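SusD homolog (Bacteroides thetaiotaomicron, PDB 4MRU) probably binds mucin O-glycans at the bacterial cell surface, as a SusD-like outer-membrane lipoprotein with a TPR-like helical fold. Local coordinates at residues A38-Y43 against S248-N253; E165-L170 against F198-Q203; A244-A249 against R314-S319. All blocks are in the same frame, centred on the assembly; numbering follows the deposited sequence.

Interaction 1: residues A38-Y43 against S248-N253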
loop_
_atom_site.group_PDB
_atom_site.type_symbol
_atom_site.label_atom_id
_atom_site.label_comp_id
_atom_site.label_asym_id
_atom_site.label_seq_id
_atom_site.Cartn_x
_atom_site.Cartn_y
_atom_site.Cartn_z
ATOM N N ALA A 38 13.620 0.821 -3.150
ATOM C CA ALA A 38 14.542 -0.122 -3.734
ATOM C C ALA A 38 15.855 -0.245 -2.959
ATOM O O ALA A 38 16.692 -1.077 -3.323
ATOM C CB ALA A 38 14.814 0.296 -5.170
ATOM N N GLN A 39 16.034 0.575 -1.913
ATOM C CA GLN A 39 17.127 0.416 -0.971
ATOM C C GLN A 39 16.643 -0.390 0.215
ATOM O O GLN A 39 15.683 0.028 0.876
ATOM C CB GLN A 39 17.633 1.771 -0.455
ATOM C CG GLN A 39 18.088 2.760 -1.511
ATOM C CD GLN A 39 18.104 4.210 -0.990
ATOM O OE1 GLN A 39 19.179 4.785 -0.858
ATOM N NE2 GLN A 39 16.905 4.797 -0.667
ATOM N N GLU A 40 17.348 -1.475 0.535
ATOM C CA GLU A 40 16.901 -2.389 1.575
ATOM C C GLU A 40 16.850 -1.689 2.931
ATOM O O GLU A 40 16.016 -2.023 3.785
ATOM C CB GLU A 40 17.780 -3.656 1.654
ATOM C CG GLU A 40 19.239 -3.480 2.036
ATOM C CD GLU A 40 20.195 -3.143 0.883
ATOM O OE1 GLU A 40 19.780 -2.714 -0.218
ATOM O OE2 GLU A 40 21.404 -3.257 1.111
ATOM N N HIS A 41 17.724 -0.726 3.155
ATOM C CA HIS A 41 17.747 -0.075 4.458
ATOM C C HIS A 41 16.416 0.669 4.716
ATOM O O HIS A 41 15.913 0.666 5.828
ATOM C CB HIS A 41 18.915 0.886 4.596
ATOM C CG HIS A 41 18.930 1.584 5.919
ATOM N ND1 HIS A 41 18.354 2.822 6.103
ATOM C CD2 HIS A 41 19.406 1.201 7.128
ATOM C CE1 HIS A 41 18.466 3.177 7.374
ATOM N NE2 HIS A 41 19.083 2.198 8.025
ATOM N N LEU A 42 15.872 1.298 3.691
ATOM C CA LEU A 42 14.586 1.992 3.760
ATOM C C LEU A 42 13.410 0.994 3.707
ATOM O O LEU A 42 12.497 1.060 4.519
ATOM C CB LEU A 42 14.492 3.036 2.654
ATOM C CG LEU A 42 13.189 3.818 2.502
ATOM C CD1 LEU A 42 12.623 4.324 3.818
ATOM C CD2 LEU A 42 13.451 4.983 1.542
ATOM N N TYR A 43 13.488 0.028 2.806
ATOM C CA TYR A 43 12.478 -1.021 2.678
ATOM C C TYR A 43 12.142 -1.675 4.044
ATOM O O TYR A 43 10.969 -1.900 4.370
ATOM C CB TYR A 43 12.905 -2.083 1.628
ATOM C CG TYR A 43 11.799 -3.053 1.310
ATOM C CD1 TYR A 43 11.545 -4.127 2.146
ATOM C CD2 TYR A 43 10.992 -2.903 0.159
ATOM C CE1 TYR A 43 10.524 -5.033 1.866
ATOM C CE2 TYR A 43 9.925 -3.778 -0.086
ATOM C CZ TYR A 43 9.696 -4.834 0.771
ATOM O OH TYR A 43 8.661 -5.716 0.537
ATOM N N SER A 248 15.199 -5.810 -1.851
ATOM C CA SER A 248 14.215 -6.150 -0.825
ATOM C C SER A 248 14.202 -7.658 -0.563
ATOM O O SER A 248 13.756 -8.111 0.494
ATOM C CB SER A 248 12.785 -5.680 -1.185
ATOM O OG SER A 248 12.125 -6.468 -2.169
ATOM N N ALA A 249 14.650 -8.445 -1.535
ATOM C CA ALA A 249 14.749 -9.887 -1.335
ATOM C C ALA A 249 15.684 -10.225 -0.188
ATOM O O ALA A 249 15.503 -11.264 0.455
ATOM C CB ALA A 249 15.193 -10.590 -2.617
ATOM N N LEU A 250 16.690 -9.379 0.074
ATOM C CA LEU A 250 17.587 -9.606 1.204
ATOM C C LEU A 250 16.793 -9.769 2.512
ATOM O O LEU A 250 17.099 -10.662 3.309
ATOM C CB LEU A 250 18.587 -8.458 1.395
ATOM C CG LEU A 250 19.604 -8.350 0.269
ATOM C CD1 LEU A 250 20.319 -7.002 0.370
ATOM C CD2 LEU A 250 20.587 -9.517 0.275
ATOM N N CYS A 251 15.810 -8.897 2.727
ATOM C CA CYS A 251 15.072 -8.821 3.991
ATOM C C CYS A 251 14.404 -10.143 4.325
ATOM O O CYS A 251 14.302 -10.504 5.495
ATOM C CB CYS A 251 13.996 -7.722 3.958
ATOM S SG CYS A 251 14.656 -6.052 3.610
ATOM N N PHE A 252 13.942 -10.850 3.291
ATOM C CA PHE A 252 13.120 -12.027 3.466
ATOM C C PHE A 252 13.927 -13.299 3.282
ATOM O O PHE A 252 13.782 -14.235 4.038
ATOM C CB PHE A 252 11.968 -12.005 2.464
ATOM C CG PHE A 252 11.009 -10.869 2.678
ATOM C CD1 PHE A 252 9.960 -10.990 3.569
ATOM C CD2 PHE A 252 11.169 -9.681 1.982
ATOM C CE1 PHE A 252 9.084 -9.948 3.792
ATOM C CE2 PHE A 252 10.279 -8.638 2.162
ATOM C CZ PHE A 252 9.243 -8.760 3.081
ATOM N N ASN A 253 14.765 -13.328 2.261
ATOM C CA ASN A 253 15.485 -14.535 1.868
ATOM C C ASN A 253 16.821 -14.708 2.570
ATOM O O ASN A 253 17.244 -15.825 2.779
ATOM C CB ASN A 253 15.709 -14.553 0.349
ATOM C CG ASN A 253 14.440 -14.860 -0.428
ATOM O OD1 ASN A 253 13.389 -15.205 0.139
ATOM N ND2 ASN A 253 14.526 -14.736 -1.754
HETATM O O HOH W 1 9.421 -6.489 -2.648
#
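The first turn of helix 40-54 packs against the short helix 248-254, and Y43 carries most of the meeting. Its CB points toward the partner helix, and with CG anti to the backbone N (chi1 -171°) the ring is carried over S248. From CG outward, CB of S248 stands over the middle of one face, 3.5 Å from the ring centroid of Y43 and only 7° off its normal, a CH-pi contact. Along one side of the ring, CD2 and CE2 stay with this methylene. Along the other, CD1 of Y43 meets SG of C251 at 3.9 Å, an oblique sulfur-aromatic contact, and CE1 of Y43 reaches CE2 of F252 at 3.6 Å. The two aromatic side chains cross at about a right angle, with CE1 of Y43 at the edge of the phenylalanine ring. At the tip, OH of Y43 lies 3.7 Å from CE2 of F252 and receives a weak bond from a water. That water also donates to OG of S248, 2.7 Å from its oxygen, while OG itself is bonded to N246.

Nearer the start of helix 40-54, E40 is bent at chi2, so that CG and the carboxylate carbon CD lie alongside CD1 of L250 (CD to CD1 3.9 Å), while OE2 is held in a salt bridge by R247. Small S248 and C251 let the tyrosine come close to the helix backbone. The union is therefore chiefly one of dispersion and weak CH-pi and sulfur-aromatic attraction, with a water linking the two buried hydroxyls.

Interaction 2: residues E165-L170 against F198-Q203. With EDO (1,2-ethanediol), chain E.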
loop_
_atom_site.group_PDB
_atom_site.type_symbol
_atom_site.label_atom_id
_atom_site.label_comp_id
_atom_site.label_asym_id
_atom_site.label_seq_id
_atom_site.Cartn_x
_atom_site.Cartn_y
_atom_site.Cartn_z
ATOM N N GLU A 165 -2.000 18.515 -14.443
ATOM C CA GLU A 165 -0.947 19.229 -15.180
ATOM C C GLU A 165 0.004 18.243 -15.883
ATOM O O GLU A 165 0.344 18.442 -17.051
ATOM C CB GLU A 165 -0.131 20.118 -14.271
ATOM C CG GLU A 165 -0.844 21.349 -13.762
ATOM C CD GLU A 165 -0.162 21.985 -12.538
ATOM O OE1 GLU A 165 0.942 21.565 -12.087
ATOM O OE2 GLU A 165 -0.759 22.925 -12.018
ATOM N N ALA A 166 0.401 17.162 -15.200
ATOM C CA ALA A 166 1.258 16.166 -15.828
ATOM C C ALA A 166 0.544 15.491 -16.973
ATOM O O ALA A 166 1.144 15.254 -18.050
ATOM C CB ALA A 166 1.724 15.133 -14.826
ATOM N N ASP A 167 -0.721 15.144 -16.761
ATOM C CA ASP A 167 -1.458 14.449 -17.783
ATOM C C ASP A 167 -1.601 15.266 -19.043
ATOM O O ASP A 167 -1.478 14.736 -20.156
ATOM C CB ASP A 167 -2.855 14.090 -17.269
ATOM C CG ASP A 167 -3.498 13.014 -18.085
ATOM O OD1 ASP A 167 -2.769 12.219 -18.700
ATOM O OD2 ASP A 167 -4.749 12.943 -18.102
ATOM N N GLN A 168 -1.917 16.547 -18.893
ATOM C CA GLN A 168 -2.008 17.419 -20.068
ATOM C C GLN A 168 -0.700 17.443 -20.860
ATOM O O GLN A 168 -0.713 17.428 -22.112
ATOM C CB GLN A 168 -2.380 18.837 -19.648
ATOM C CG GLN A 168 -2.548 19.799 -20.825
ATOM C CD GLN A 168 -2.779 21.231 -20.401
ATOM O OE1 GLN A 168 -2.601 21.598 -19.239
ATOM N NE2 GLN A 168 -3.170 22.059 -21.360
ATOM N N ALA A 169 0.434 17.475 -20.153
ATOM C CA ALA A 169 1.707 17.605 -20.818
ATOM C C ALA A 169 2.060 16.293 -21.535
ATOM O O ALA A 169 2.607 16.316 -22.642
ATOM C CB ALA A 169 2.802 18.019 -19.842
ATOM N N LEU A 170 1.706 15.160 -20.938
ATOM C CA LEU A 170 1.893 13.873 -21.591
ATOM C C LEU A 170 1.002 13.732 -22.843
ATOM O O LEU A 170 1.484 13.350 -23.923
ATOM C CB LEU A 170 1.579 12.737 -20.641
ATOM C CG LEU A 170 2.610 12.574 -19.514
ATOM C CD1 LEU A 170 2.152 11.452 -18.611
ATOM C CD2 LEU A 170 4.027 12.327 -20.028
ATOM N N PHE A 198 -1.432 4.716 -16.080
ATOM C CA PHE A 198 -1.046 4.652 -14.678
ATOM C C PHE A 198 -1.514 5.909 -13.943
ATOM O O PHE A 198 -2.049 5.835 -12.826
ATOM C CB PHE A 198 0.468 4.485 -14.509
ATOM C CG PHE A 198 0.922 4.697 -13.125
ATOM C CD1 PHE A 198 0.670 3.733 -12.155
ATOM C CD2 PHE A 198 1.570 5.858 -12.764
ATOM C CE1 PHE A 198 1.069 3.928 -10.845
ATOM C CE2 PHE A 198 1.959 6.059 -11.458
ATOM C CZ PHE A 198 1.730 5.079 -10.508
ATOM N N LEU A 199 -1.265 7.056 -14.535
ATOM C CA LEU A 199 -1.685 8.320 -13.886
ATOM C C LEU A 199 -3.173 8.335 -13.584
ATOM O O LEU A 199 -3.602 8.736 -12.496
ATOM C CB LEU A 199 -1.312 9.495 -14.784
ATOM C CG LEU A 199 -1.525 10.919 -14.321
ATOM C CD1 LEU A 199 -0.521 11.810 -15.042
ATOM C CD2 LEU A 199 -2.941 11.378 -14.587
ATOM N N HIS A 200 -3.972 7.907 -14.551
ATOM C CA HIS A 200 -5.434 7.823 -14.337
ATOM C C HIS A 200 -5.829 6.808 -13.257
ATOM O O HIS A 200 -6.795 7.009 -12.517
ATOM C CB HIS A 200 -6.127 7.514 -15.643
ATOM C CG HIS A 200 -5.878 8.542 -16.697
ATOM N ND1 HIS A 200 -5.714 8.218 -18.036
ATOM C CD2 HIS A 200 -5.669 9.873 -16.605
ATOM C CE1 HIS A 200 -5.493 9.326 -18.719
ATOM N NE2 HIS A 200 -5.425 10.334 -17.869
ATOM N N SER A 201 -5.101 5.709 -13.191
ATOM C CA SER A 201 -5.326 4.714 -12.177
ATOM C C SER A 201 -5.004 5.287 -10.763
ATOM O O SER A 201 -5.722 5.066 -9.835
ATOM C CB SER A 201 -4.497 3.460 -12.477
ATOM O OG SER A 201 -4.763 2.985 -13.798
ATOM N N LEU A 202 -3.922 6.040 -10.654
ATOM C CA LEU A 202 -3.577 6.689 -9.392
ATOM C C LEU A 202 -4.626 7.718 -9.005
ATOM O O LEU A 202 -4.970 7.810 -7.825
ATOM C CB LEU A 202 -2.238 7.375 -9.513
ATOM C CG LEU A 202 -1.609 8.019 -8.281
ATOM C CD1 LEU A 202 -1.478 7.013 -7.158
ATOM C CD2 LEU A 202 -0.252 8.609 -8.653
ATOM N N GLN A 203 -5.121 8.502 -9.973
ATOM C CA GLN A 203 -6.231 9.430 -9.699
ATOM C C GLN A 203 -7.450 8.674 -9.153
ATOM O O GLN A 203 -8.097 9.132 -8.218
ATOM C CB GLN A 203 -6.647 10.193 -10.931
ATOM C CG GLN A 203 -5.646 11.205 -11.447
ATOM C CD GLN A 203 -6.014 11.721 -12.850
ATOM O OE1 GLN A 203 -6.430 10.958 -13.731
ATOM N NE2 GLN A 203 -5.861 13.030 -13.048
HETATM C C1 EDO E . -7.567 14.109 -16.076
HETATM O O1 EDO E . -6.185 13.922 -15.776
HETATM C C2 EDO E . -8.157 12.766 -16.436
HETATM O O2 EDO E . -8.323 12.071 -15.207
#
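Two neighbouring antiparallel helices of the TPR-like helical fold, 152-173 and 192-209, face each other here. Their short segments run at 160° with axes 10.8 Å apart, and the contact has an apolar side and a polar side. On the apolar side L199, with CG anti to its backbone N, directs both methyls at the partner helix. Its CD1 lies 4.0 Å from CB of A166, and its CD2 is 3.8 Å from CB of D167. Alanine suits this place because its single methyl leaves room for the branched leucine.

On the polar side NE2 of H200 donates to OD2 of D167 at 2.7 Å, nearly straight at 165°. The acceptor lies in the imidazole plane, but the donor comes from above the carboxylate plane, the two planes being 78° apart. The carbonyl of G230 at ND1 and the carboxylate at NE2 are consistent with a protonated imidazole, though R196, paired with OD1 of D167, would offset part of that negative charge. A 1,2-ethanediol, probably from the crystallisation liquor, joins in: O1 donates to OD2 of D167 and accepts from NE2 of Q203 at 2.9 Å, while O2 donates to OE1 of Q203 at 2.6 Å.

Interaction 3: residues A244-A249 against R314-S319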
loop_
_atom_site.group_PDB
_atom_site.type_symbol
_atom_site.label_atom_id
_atom_site.label_comp_id
_atom_site.label_asym_id
_atom_site.label_seq_id
_atom_site.Cartn_x
_atom_site.Cartn_y
_atom_site.Cartn_z
ATOM N N ALA A 244 17.584 -4.771 -11.941
ATOM C CA ALA A 244 18.592 -5.822 -12.155
ATOM C C ALA A 244 18.796 -6.622 -10.880
ATOM O O ALA A 244 19.034 -7.815 -10.934
ATOM C CB ALA A 244 19.905 -5.209 -12.633
ATOM N N GLU A 245 18.646 -5.967 -9.718
ATOM C CA GLU A 245 18.723 -6.645 -8.439
ATOM C C GLU A 245 17.701 -6.076 -7.478
ATOM O O GLU A 245 17.718 -4.880 -7.178
ATOM C CB GLU A 245 20.138 -6.549 -7.814
ATOM C CG GLU A 245 20.174 -7.424 -6.559
ATOM C CD GLU A 245 21.456 -7.382 -5.725
ATOM O OE1 GLU A 245 22.251 -6.440 -5.892
ATOM O OE2 GLU A 245 21.609 -8.310 -4.872
ATOM N N ASN A 246 16.788 -6.938 -7.028
ATOM C CA ASN A 246 15.791 -6.568 -6.049
ATOM C C ASN A 246 16.399 -6.773 -4.684
ATOM O O ASN A 246 16.574 -7.914 -4.236
ATOM C CB ASN A 246 14.528 -7.408 -6.246
ATOM C CG ASN A 246 13.410 -7.016 -5.330
ATOM O OD1 ASN A 246 13.610 -6.773 -4.123
ATOM N ND2 ASN A 246 12.182 -6.969 -5.889
ATOM N N ARG A 247 16.762 -5.658 -4.034
ATOM C CA ARG A 247 17.462 -5.711 -2.775
ATOM C C ARG A 247 16.492 -6.045 -1.643
ATOM O O ARG A 247 16.905 -6.517 -0.597
ATOM C CB ARG A 247 18.146 -4.364 -2.491
ATOM C CG ARG A 247 19.101 -3.915 -3.569
ATOM C CD ARG A 247 20.405 -4.638 -3.449
ATOM N NE ARG A 247 21.124 -4.237 -2.253
ATOM C CZ ARG A 247 22.243 -4.808 -1.836
ATOM N NH1 ARG A 247 22.761 -5.820 -2.511
ATOM N NH2 ARG A 247 22.846 -4.382 -0.730
ATOM N N SER A 248 15.199 -5.810 -1.851
ATOM C CA SER A 248 14.215 -6.150 -0.825
ATOM C C SER A 248 14.202 -7.658 -0.563
ATOM O O SER A 248 13.756 -8.111 0.494
ATOM C CB SER A 248 12.785 -5.680 -1.185
ATOM O OG SER A 248 12.125 -6.468 -2.169
ATOM N N ALA A 249 14.650 -8.445 -1.535
ATOM C CA ALA A 249 14.749 -9.887 -1.335
ATOM C C ALA A 249 15.684 -10.225 -0.188
ATOM O O ALA A 249 15.503 -11.264 0.455
ATOM C CB ALA A 249 15.193 -10.590 -2.617
ATOM N N ARG A 314 7.462 -15.192 2.101
ATOM C CA ARG A 314 7.027 -14.875 0.774
ATOM C C ARG A 314 7.936 -15.574 -0.231
ATOM O O ARG A 314 9.060 -15.881 0.070
ATOM C CB ARG A 314 6.959 -13.352 0.535
ATOM C CG ARG A 314 8.234 -12.594 0.580
ATOM C CD ARG A 314 7.929 -11.094 0.358
ATOM N NE ARG A 314 7.728 -10.792 -1.066
ATOM C CZ ARG A 314 7.996 -9.613 -1.638
ATOM N NH1 ARG A 314 8.417 -8.573 -0.920
ATOM N NH2 ARG A 314 7.836 -9.469 -2.926
ATOM N N LEU A 315 7.393 -15.814 -1.429
ATOM C CA LEU A 315 8.114 -16.433 -2.545
ATOM C C LEU A 315 8.603 -15.318 -3.451
ATOM O O LEU A 315 7.804 -14.646 -4.085
ATOM C CB LEU A 315 7.200 -17.378 -3.303
ATOM C CG LEU A 315 7.829 -18.090 -4.512
ATOM C CD1 LEU A 315 8.973 -18.994 -4.043
ATOM C CD2 LEU A 315 6.786 -18.859 -5.298
HETATM N N MSE A 316 9.899 -15.052 -3.441
HETATM C CA MSE A 316 10.467 -14.043 -4.283
HETATM C C MSE A 316 11.895 -14.353 -4.612
HETATM O O MSE A 316 12.540 -15.211 -3.959
HETATM C CB MSE A 316 10.408 -12.709 -3.538
HETATM C CG MSE A 316 11.418 -12.637 -2.398
HETATM SE SE MSE A 316 11.157 -10.883 -1.515
HETATM C CE MSE A 316 11.395 -9.756 -3.094
ATOM N N THR A 317 12.405 -13.671 -5.636
ATOM C CA THR A 317 13.805 -13.809 -6.061
ATOM C C THR A 317 14.405 -12.434 -6.174
ATOM O O THR A 317 13.667 -11.440 -6.282
ATOM C CB THR A 317 13.965 -14.525 -7.431
ATOM O OG1 THR A 317 13.712 -13.596 -8.510
ATOM C CG2 THR A 317 13.030 -15.763 -7.546
ATOM N N ALA A 318 15.727 -12.398 -6.239
ATOM C CA ALA A 318 16.475 -11.162 -6.406
ATOM C C ALA A 318 16.341 -10.510 -7.780
ATOM O O ALA A 318 16.934 -9.466 -7.966
ATOM C CB ALA A 318 17.956 -11.400 -6.081
ATOM N N SER A 319 15.587 -11.105 -8.721
ATOM C CA SER A 319 15.273 -10.477 -10.006
ATOM C C SER A 319 13.852 -9.945 -10.118
ATOM O O SER A 319 13.496 -9.364 -11.143
ATOM C CB SER A 319 15.440 -11.473 -11.163
ATOM O OG SER A 319 16.617 -12.239 -11.027
HETATM O O HOH W 2 9.288 -7.512 -5.316
HETATM O O HOH W 1 9.421 -6.489 -2.648
#
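The guanidinium of R314 has the selenium of M316, a selenomethionine, over the centre of one face, 3.3 Å above its plane. At the edge, and in that plane, the water that bonds S248 also accepts from NH1 of R314. A second guanidinium, that of R247, is met in its plane at the edge by the carboxylate of E245, in a long, weak salt bridge. The third flat group, the amide of N246, has CG anti to the backbone N (chi1 -176°). Its OD1 takes OG of S248 on a lone pair in the carbonyl plane, in a very short bond of 2.5 Å between these two atoms. The same OD1 caps the turn into helix 248-254 by a weak bond from the backbone N of A249. ND2 of N246 gives to the carbonyl of D320 and to another water, which R314 NH2 reaches weakly.

M316, bent at chi3, folds its CE to within 3.5 Å of OG of S248, while its SE lies 3.7 Å from CA of A249. The flexible chain fits between the arginine and the turn that leads into helix 248-254, and the small alanine allows it close: CB of A249 is 3.9 Å from CE of M316. One backbone hydrogen bond joins the two segments, N246 N donating to A318 O at 2.7 Å with an angle of 175°, from above the carbonyl plane. Within the loop, T317 OG1 accepts from the backbone N of S319 in an ST turn, and is also bonded to D320.

Asparagine thus serves loop and helix together: its backbone binds the 314-319 loop, while its amide oxygen takes a very short bond from S248 OG and a weak one from A249 N, which steadies the turn that leads into helix 248-254.

Overall arrangement
Interactions 1 and 3 adjoin, their centres 8 Å apart, and both use helix 248-254: helix 40-54 lies against it in interaction 1, the loop before strand 322-325 in interaction 3. S248 and A249 belong to both, the water on OG of S248 serves both, and the salt bridge of E40 with R247 ties them, as does a probable hydrogen bond from ND2 of N253 to the carbonyl of M316. Interaction 1 is buried and largely apolar and aromatic; interaction 3, partly exposed, relies more on backbone and amide bonds and waters. Interaction 2 stands apart, its centre 29 Å from either, and joins two long helices by buried leucine packing together with a histidine-carboxylate bond.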